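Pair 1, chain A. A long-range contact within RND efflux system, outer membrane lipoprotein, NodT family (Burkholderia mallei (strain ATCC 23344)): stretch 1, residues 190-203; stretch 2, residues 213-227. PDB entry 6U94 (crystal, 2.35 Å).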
# COMPACT_ATOMS: atom_id res chain seq x y z
N THR A 190 0.94 8.11 -26.15
CA THR A 190 0.08 7.29 -26.99
C THR A 190 -0.85 8.14 -27.83
O THR A 190 -1.09 7.85 -29.01
CB THR A 190 -0.72 6.32 -26.11
OG1 THR A 190 0.18 5.46 -25.40
CG2 THR A 190 -1.67 5.48 -26.95
N LEU A 191 -1.37 9.23 -27.25
CA LEU A 191 -2.28 10.10 -27.99
C LEU A 191 -1.60 10.74 -29.19
O LEU A 191 -2.19 10.85 -30.27
CB LEU A 191 -2.85 11.17 -27.05
CG LEU A 191 -3.88 12.15 -27.60
CD1 LEU A 191 -5.05 11.42 -28.23
CD2 LEU A 191 -4.36 13.08 -26.49
N ARG A 192 -0.34 11.18 -29.02
CA ARG A 192 0.36 11.85 -30.11
C ARG A 192 0.74 10.87 -31.21
O ARG A 192 0.63 11.20 -32.40
CB ARG A 192 1.60 12.56 -29.57
N SER A 193 1.19 9.67 -30.84
CA SER A 193 1.54 8.67 -31.84
C SER A 193 0.32 8.21 -32.63
O SER A 193 0.40 8.01 -33.84
CB SER A 193 2.24 7.48 -31.18
OG SER A 193 3.44 7.88 -30.55
N GLN A 194 -0.82 8.05 -31.95
CA GLN A 194 -2.01 7.57 -32.63
C GLN A 194 -2.64 8.65 -33.50
O GLN A 194 -3.33 8.33 -34.48
CB GLN A 194 -3.02 7.04 -31.62
CG GLN A 194 -2.54 5.80 -30.88
CD GLN A 194 -1.95 4.76 -31.81
OE1 GLN A 194 -0.85 4.26 -31.57
NE2 GLN A 194 -2.68 4.42 -32.86
N GLN A 195 -2.43 9.93 -33.17
CA GLN A 195 -2.89 11.00 -34.05
C GLN A 195 -2.09 11.00 -35.35
O GLN A 195 -2.65 11.28 -36.42
CB GLN A 195 -2.78 12.35 -33.35
CG GLN A 195 -3.86 12.61 -32.32
CD GLN A 195 -3.70 13.95 -31.63
OE1 GLN A 195 -2.75 14.69 -31.91
NE2 GLN A 195 -4.62 14.27 -30.73
N ASP A 196 -0.79 10.71 -35.28
CA ASP A 196 0.01 10.61 -36.50
C ASP A 196 -0.31 9.34 -37.27
O ASP A 196 -0.23 9.32 -38.50
CB ASP A 196 1.49 10.68 -36.15
CG ASP A 196 1.84 11.87 -35.28
OD1 ASP A 196 1.04 12.83 -35.25
OD2 ASP A 196 2.90 11.84 -34.62
N ALA A 197 -0.68 8.27 -36.56
CA ALA A 197 -1.12 7.05 -37.24
C ALA A 197 -2.43 7.29 -37.97
O ALA A 197 -2.60 6.84 -39.11
CB ALA A 197 -1.26 5.91 -36.23
N ALA A 198 -3.37 8.00 -37.34
CA ALA A 198 -4.63 8.31 -38.01
C ALA A 198 -4.42 9.25 -39.19
O ALA A 198 -5.18 9.20 -40.17
CB ALA A 198 -5.61 8.92 -37.01
N ASP A 199 -3.41 10.12 -39.12
CA ASP A 199 -3.12 11.00 -40.25
C ASP A 199 -2.56 10.21 -41.43
O ASP A 199 -2.89 10.50 -42.59
CB ASP A 199 -2.15 12.10 -39.84
CG ASP A 199 -2.77 13.11 -38.90
OD1 ASP A 199 -4.02 13.21 -38.87
OD2 ASP A 199 -2.02 13.82 -38.20
N MET A 200 -1.71 9.22 -41.15
CA MET A 200 -1.10 8.45 -42.23
C MET A 200 -2.12 7.56 -42.93
O MET A 200 -2.05 7.37 -44.15
CB MET A 200 0.06 7.61 -41.69
N ILE A 201 -3.07 7.01 -42.18
CA ILE A 201 -4.07 6.12 -42.77
C ILE A 201 -5.01 6.89 -43.69
O ILE A 201 -5.32 6.44 -44.80
CB ILE A 201 -4.83 5.37 -41.67
CG1 ILE A 201 -3.87 4.49 -40.88
CG2 ILE A 201 -5.96 4.55 -42.26
CD1 ILE A 201 -4.51 3.87 -39.67
N HIS A 202 -5.48 8.06 -43.24
CA HIS A 202 -6.38 8.85 -44.07
C HIS A 202 -5.69 9.37 -45.33
O HIS A 202 -6.34 9.55 -46.36
CB HIS A 202 -6.94 10.03 -43.27
CG HIS A 202 -8.04 9.64 -42.32
ND1 HIS A 202 -8.13 10.15 -41.04
CD2 HIS A 202 -9.09 8.80 -42.47
CE1 HIS A 202 -9.19 9.64 -40.44
NE2 HIS A 202 -9.79 8.82 -41.29
N ARG A 203 -4.38 9.61 -45.26
CA ARG A 203 -3.65 10.11 -46.42
C ARG A 203 -3.67 9.09 -47.56
O ARG A 203 -3.88 9.45 -48.72
CB ARG A 203 -2.22 10.46 -46.04
N LEU A 213 -13.09 1.07 -42.64
CA LEU A 213 -12.93 0.32 -41.40
C LEU A 213 -11.65 0.72 -40.68
O LEU A 213 -11.65 0.91 -39.46
CB LEU A 213 -12.93 -1.18 -41.71
CG LEU A 213 -13.59 -2.09 -40.68
CD1 LEU A 213 -15.05 -1.72 -40.53
CD2 LEU A 213 -13.44 -3.55 -41.07
N ASP A 214 -10.55 0.87 -41.43
CA ASP A 214 -9.29 1.30 -40.82
C ASP A 214 -9.40 2.70 -40.24
O ASP A 214 -8.76 3.01 -39.23
CB ASP A 214 -8.16 1.24 -41.85
CG ASP A 214 -7.86 -0.17 -42.32
OD1 ASP A 214 -8.35 -1.13 -41.69
OD2 ASP A 214 -7.14 -0.32 -43.33
N GLU A 215 -10.21 3.57 -40.86
CA GLU A 215 -10.35 4.93 -40.36
C GLU A 215 -11.07 4.94 -39.02
O GLU A 215 -10.68 5.68 -38.10
CB GLU A 215 -11.10 5.79 -41.38
N HIS A 216 -12.13 4.14 -38.88
CA HIS A 216 -12.84 4.07 -37.61
C HIS A 216 -11.97 3.44 -36.53
O HIS A 216 -12.01 3.86 -35.37
CB HIS A 216 -14.14 3.30 -37.77
N ARG A 217 -11.17 2.43 -36.89
CA ARG A 217 -10.26 1.82 -35.93
C ARG A 217 -9.21 2.82 -35.46
O ARG A 217 -8.98 2.97 -34.25
CB ARG A 217 -9.58 0.60 -36.54
CG ARG A 217 -10.45 -0.63 -36.63
CD ARG A 217 -9.74 -1.68 -37.46
NE ARG A 217 -10.57 -2.86 -37.67
CZ ARG A 217 -10.42 -3.69 -38.70
NH1 ARG A 217 -9.49 -3.46 -39.61
NH2 ARG A 217 -11.21 -4.75 -38.81
N ALA A 218 -8.57 3.51 -36.40
CA ALA A 218 -7.55 4.49 -36.04
C ALA A 218 -8.14 5.61 -35.18
O ALA A 218 -7.44 6.15 -34.31
CB ALA A 218 -6.91 5.08 -37.29
N ASP A 219 -9.41 5.95 -35.39
CA ASP A 219 -10.03 6.99 -34.59
C ASP A 219 -10.39 6.51 -33.19
O ASP A 219 -10.32 7.29 -32.24
CB ASP A 219 -11.27 7.54 -35.29
CG ASP A 219 -10.95 8.66 -36.26
OD1 ASP A 219 -9.79 9.13 -36.25
OD2 ASP A 219 -11.85 9.08 -37.02
N THR A 220 -10.76 5.23 -33.04
CA THR A 220 -11.03 4.70 -31.71
C THR A 220 -9.76 4.36 -30.94
O THR A 220 -9.83 4.15 -29.73
CB THR A 220 -11.93 3.46 -31.78
OG1 THR A 220 -11.26 2.42 -32.50
CG2 THR A 220 -13.24 3.79 -32.47
N GLN A 221 -8.61 4.29 -31.62
CA GLN A 221 -7.34 4.26 -30.90
C GLN A 221 -7.05 5.61 -30.27
O GLN A 221 -6.64 5.69 -29.10
CB GLN A 221 -6.20 3.86 -31.85
CG GLN A 221 -6.14 2.39 -32.20
CD GLN A 221 -5.01 2.08 -33.17
OE1 GLN A 221 -3.83 2.15 -32.80
NE2 GLN A 221 -5.36 1.74 -34.40
N VAL A 222 -7.24 6.69 -31.03
CA VAL A 222 -7.06 8.03 -30.50
C VAL A 222 -8.10 8.32 -29.43
O VAL A 222 -7.81 8.98 -28.42
CB VAL A 222 -7.12 9.06 -31.65
CG1 VAL A 222 -7.03 10.48 -31.11
CG2 VAL A 222 -6.02 8.80 -32.65
N GLN A 223 -9.33 7.83 -29.62
CA GLN A 223 -10.39 8.09 -28.66
C GLN A 223 -10.09 7.46 -27.31
O GLN A 223 -10.29 8.09 -26.26
CB GLN A 223 -11.73 7.58 -29.20
N THR A 224 -9.59 6.22 -27.30
CA THR A 224 -9.24 5.57 -26.04
C THR A 224 -8.04 6.26 -25.38
O THR A 224 -7.97 6.32 -24.15
CB THR A 224 -8.94 4.09 -26.27
OG1 THR A 224 -7.98 3.94 -27.32
CG2 THR A 224 -10.21 3.33 -26.63
N ALA A 225 -7.11 6.77 -26.18
CA ALA A 225 -5.97 7.49 -25.60
C ALA A 225 -6.42 8.81 -24.98
O ALA A 225 -5.98 9.17 -23.89
CB ALA A 225 -4.90 7.72 -26.66
N ARG A 226 -7.30 9.54 -25.68
CA ARG A 226 -7.78 10.81 -25.14
C ARG A 226 -8.58 10.60 -23.86
O ARG A 226 -8.43 11.37 -22.90
CB ARG A 226 -8.64 11.53 -26.19
N VAL A 227 -9.42 9.57 -23.81
CA VAL A 227 -10.22 9.31 -22.63
C VAL A 227 -9.33 8.93 -21.45
O VAL A 227 -9.54 9.40 -20.32
CB VAL A 227 -11.28 8.22 -22.92
CG1 VAL A 227 -11.57 7.39 -21.68
CG2 VAL A 227 -12.56 8.86 -23.44

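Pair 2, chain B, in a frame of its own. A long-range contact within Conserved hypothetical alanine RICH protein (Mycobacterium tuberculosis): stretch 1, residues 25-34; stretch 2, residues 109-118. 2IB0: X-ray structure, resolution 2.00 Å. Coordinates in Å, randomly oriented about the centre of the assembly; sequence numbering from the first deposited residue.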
# COMPACT_ATOMS: atom_id res chain seq x y z
N ALA B 25 18.62 5.60 1.68
CA ALA B 25 17.29 5.31 1.21
C ALA B 25 16.35 6.47 1.52
O ALA B 25 15.46 6.75 0.76
CB ALA B 25 16.75 3.96 1.83
N LEU B 26 16.47 7.09 2.69
CA LEU B 26 15.47 8.08 3.08
C LEU B 26 15.70 9.41 2.35
O LEU B 26 14.72 10.14 2.05
CB LEU B 26 15.47 8.25 4.61
CG LEU B 26 14.44 9.21 5.22
CD1 LEU B 26 13.02 8.76 5.03
CD2 LEU B 26 14.73 9.56 6.68
N CYS B 27 16.99 9.73 2.09
CA CYS B 27 17.34 10.85 1.22
C CYS B 27 16.79 10.65 -0.18
O CYS B 27 16.21 11.57 -0.73
CB CYS B 27 18.87 11.11 1.19
SG CYS B 27 19.51 11.83 2.73
N ASP B 28 16.94 9.46 -0.76
CA ASP B 28 16.33 9.18 -2.09
C ASP B 28 14.82 9.39 -2.07
O ASP B 28 14.27 9.89 -3.03
CB ASP B 28 16.55 7.75 -2.53
CG ASP B 28 17.98 7.45 -2.90
OD1 ASP B 28 18.73 8.39 -3.25
OD2 ASP B 28 18.36 6.26 -2.81
N ALA B 29 14.18 9.05 -0.96
CA ALA B 29 12.72 9.02 -0.93
C ALA B 29 12.26 10.45 -0.82
O ALA B 29 11.28 10.82 -1.43
CB ALA B 29 12.24 8.21 0.26
N LEU B 30 13.03 11.25 -0.07
CA LEU B 30 12.76 12.69 0.06
C LEU B 30 12.89 13.41 -1.29
O LEU B 30 12.08 14.30 -1.60
CB LEU B 30 13.70 13.34 1.08
CG LEU B 30 13.54 14.86 1.14
CD1 LEU B 30 12.08 15.26 1.36
CD2 LEU B 30 14.52 15.54 2.17
N ALA B 31 13.92 13.05 -2.05
CA ALA B 31 14.17 13.56 -3.40
C ALA B 31 13.04 13.17 -4.34
O ALA B 31 12.64 13.94 -5.17
CB ALA B 31 15.52 13.07 -3.93
N VAL B 32 12.51 11.98 -4.19
CA VAL B 32 11.35 11.58 -4.98
C VAL B 32 10.10 12.42 -4.61
O VAL B 32 9.37 12.87 -5.51
CB VAL B 32 11.09 10.06 -4.86
CG1 VAL B 32 9.69 9.69 -5.44
CG2 VAL B 32 12.22 9.27 -5.58
N GLU B 33 9.87 12.62 -3.31
CA GLU B 33 8.81 13.51 -2.81
C GLU B 33 8.87 14.94 -3.36
O GLU B 33 7.85 15.45 -3.81
CB GLU B 33 8.82 13.57 -1.26
CG GLU B 33 8.33 12.27 -0.55
CD GLU B 33 6.96 11.77 -1.03
OE1 GLU B 33 6.02 12.57 -1.22
OE2 GLU B 33 6.79 10.54 -1.18
N HIS B 34 10.02 15.61 -3.31
CA HIS B 34 10.15 16.93 -3.93
C HIS B 34 9.72 16.91 -5.41
O HIS B 34 8.95 17.77 -5.84
CB HIS B 34 11.57 17.44 -3.83
CG HIS B 34 11.93 17.91 -2.45
ND1 HIS B 34 13.12 17.59 -1.84
CD2 HIS B 34 11.25 18.69 -1.58
CE1 HIS B 34 13.18 18.16 -0.65
NE2 HIS B 34 12.05 18.81 -0.45
N ASP B 109 6.63 5.40 -8.72
CA ASP B 109 8.01 5.70 -8.37
C ASP B 109 8.15 5.94 -6.84
O ASP B 109 9.18 5.62 -6.23
CB ASP B 109 8.51 6.97 -9.11
CG ASP B 109 8.79 6.74 -10.62
OD1 ASP B 109 8.85 5.58 -11.10
OD2 ASP B 109 9.01 7.78 -11.32
N GLY B 110 7.15 6.59 -6.23
CA GLY B 110 7.17 6.82 -4.78
C GLY B 110 7.04 5.52 -3.98
O GLY B 110 7.71 5.36 -2.94
N ALA B 111 6.17 4.60 -4.41
CA ALA B 111 6.12 3.25 -3.80
C ALA B 111 7.48 2.57 -3.83
O ALA B 111 7.99 2.06 -2.83
CB ALA B 111 5.08 2.36 -4.50
N THR B 112 8.11 2.59 -5.00
CA THR B 112 9.46 2.02 -5.16
C THR B 112 10.48 2.60 -4.20
O THR B 112 11.32 1.85 -3.68
CB THR B 112 9.97 2.20 -6.59
OG1 THR B 112 9.08 1.52 -7.46
CG2 THR B 112 11.38 1.60 -6.77
N ALA B 113 10.44 3.92 -4.00
CA ALA B 113 11.40 4.60 -3.12
C ALA B 113 11.09 4.30 -1.64
O ALA B 113 11.97 4.05 -0.85
CB ALA B 113 11.41 6.08 -3.37
N TRP B 114 9.81 4.30 -1.29
CA TRP B 114 9.39 3.89 0.05
C TRP B 114 9.61 2.43 0.40
O TRP B 114 9.97 2.12 1.54
CB TRP B 114 7.97 4.37 0.37
CG TRP B 114 8.01 5.88 0.48
CD1 TRP B 114 7.49 6.79 -0.40
CD2 TRP B 114 8.65 6.64 1.51
NE1 TRP B 114 7.75 8.07 0.02
CE2 TRP B 114 8.46 8.01 1.20
CE3 TRP B 114 9.36 6.30 2.68
CZ2 TRP B 114 8.93 9.03 2.00
CZ3 TRP B 114 9.86 7.33 3.48
CH2 TRP B 114 9.65 8.68 3.14
N ARG B 115 9.43 1.51 -0.55
CA ARG B 115 9.79 0.11 -0.29
C ARG B 115 11.27 -0.00 0.05
O ARG B 115 11.64 -0.82 0.86
CB ARG B 115 9.43 -0.77 -1.47
CG ARG B 115 9.69 -2.22 -1.23
CD ARG B 115 9.19 -3.08 -2.40
NE ARG B 115 7.82 -2.73 -2.77
CZ ARG B 115 7.46 -2.09 -3.88
NH1 ARG B 115 8.36 -1.71 -4.79
NH2 ARG B 115 6.16 -1.84 -4.08
N ALA B 116 12.12 0.81 -0.58
CA ALA B 116 13.56 0.79 -0.22
C ALA B 116 13.84 1.27 1.20
O ALA B 116 14.74 0.77 1.85
CB ALA B 116 14.37 1.60 -1.22
N VAL B 117 13.12 2.30 1.66
CA VAL B 117 13.23 2.73 3.07
C VAL B 117 12.75 1.61 4.04
O VAL B 117 13.40 1.31 5.08
CB VAL B 117 12.51 4.11 3.29
CG1 VAL B 117 12.62 4.54 4.76
CG2 VAL B 117 13.12 5.28 2.36
N VAL B 118 11.61 0.98 3.72
CA VAL B 118 11.14 -0.16 4.57
C VAL B 118 12.27 -1.17 4.71
O VAL B 118 12.53 -1.69 5.81
CB VAL B 118 9.87 -0.93 3.99
CG1 VAL B 118 9.55 -2.24 4.79
CG2 VAL B 118 8.66 -0.03 3.93
O HOH W 1 14.50 5.21 -1.24

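Pairs 1 and 2 each consist of two helices packed antiparallel at close range. The angle between the N-to-C directions is 163° in pair 1 and 161° in pair 2, and the helix axes approach to 8.7 and 8.5 Å. The backbone atoms of 14 central residues superpose with an RMSD of 0.3 Å.

The common centre is a pair of alanines. A:Ala198 matches B:Ala29 and A:Ala218 matches B:Ala113, and all four CA-to-CB bonds point toward the opposing helix. The CA atoms of A:Ala198 and A:Ala218 lie 5.2 Å apart, those of B:Ala29 and B:Ala113 5.1 Å; side chains of a single methyl group suit so short a spacing, and the CB atoms meet at 4.1 Å between A:Ala198 and A:Ala218 and at 4.3 Å between B:Ala29 and B:Ala113. A branched aliphatic residue covers this centre in both pairs: A:Ile201 CD1 lies 3.6 Å from A:Ala218 CB, and at the matching position B:Val32 CG2 lies 4.0 Å from B:Ala113 CB.

A second shared element is a valine in the t rotamer, A:Val222 matching B:Val117. A:Val222 sits as a knob among A:Leu191, A:Gln194, A:Gln195 and A:Ala198, with CG2 3.3 Å from A:Gln194 O. B:Val117 places CG2 3.2 Å from B:Ala25 O, at the position equivalent to A:Gln194, and 3.7 Å from B:Ala29 CB. Beside the valine, the long side chains of A:Gln194 and A:Gln221 meet in pair 1, whereas the equivalent B:Ala25 and B:Ala116 are small, and B:Ala25 CB rests 3.8 Å from B:Ala116 O. In pair 2 a water also links the helices, donating to B:Ala25 O at 2.7 Å and to B:Ala113 O at 2.8 Å.

The flank around A:Asp219 and B:Trp114 differs in chemistry, with a carboxylate in pair 1 and an indole in pair 2. B:Trp114 lays its ring against the first helix: B:Ala29 CB stands 3.8 Å from the centroid of the six-membered ring, over its face, in a CH-pi contact, and B:Leu26 CD1 approaches CZ3 of B:Trp114 at 3.8 Å. At the ring edge, B:Trp114 NE1 donates a nearly linear hydrogen bond of 2.9 Å to B:Glu33 OE2, so one residue combines apolar packing with a polar link. In pair 1 the shorter A:Asp219 leaves its OD1 4.3 Å from A:Ala198 CB. A:His202, which matches B:Glu33, instead reaches across with NE2 3.3 Å from A:Glu215 CB; the position equivalent to A:Glu215 is B:Gly110, whose CA lies 3.9 Å from B:Val32 CG1.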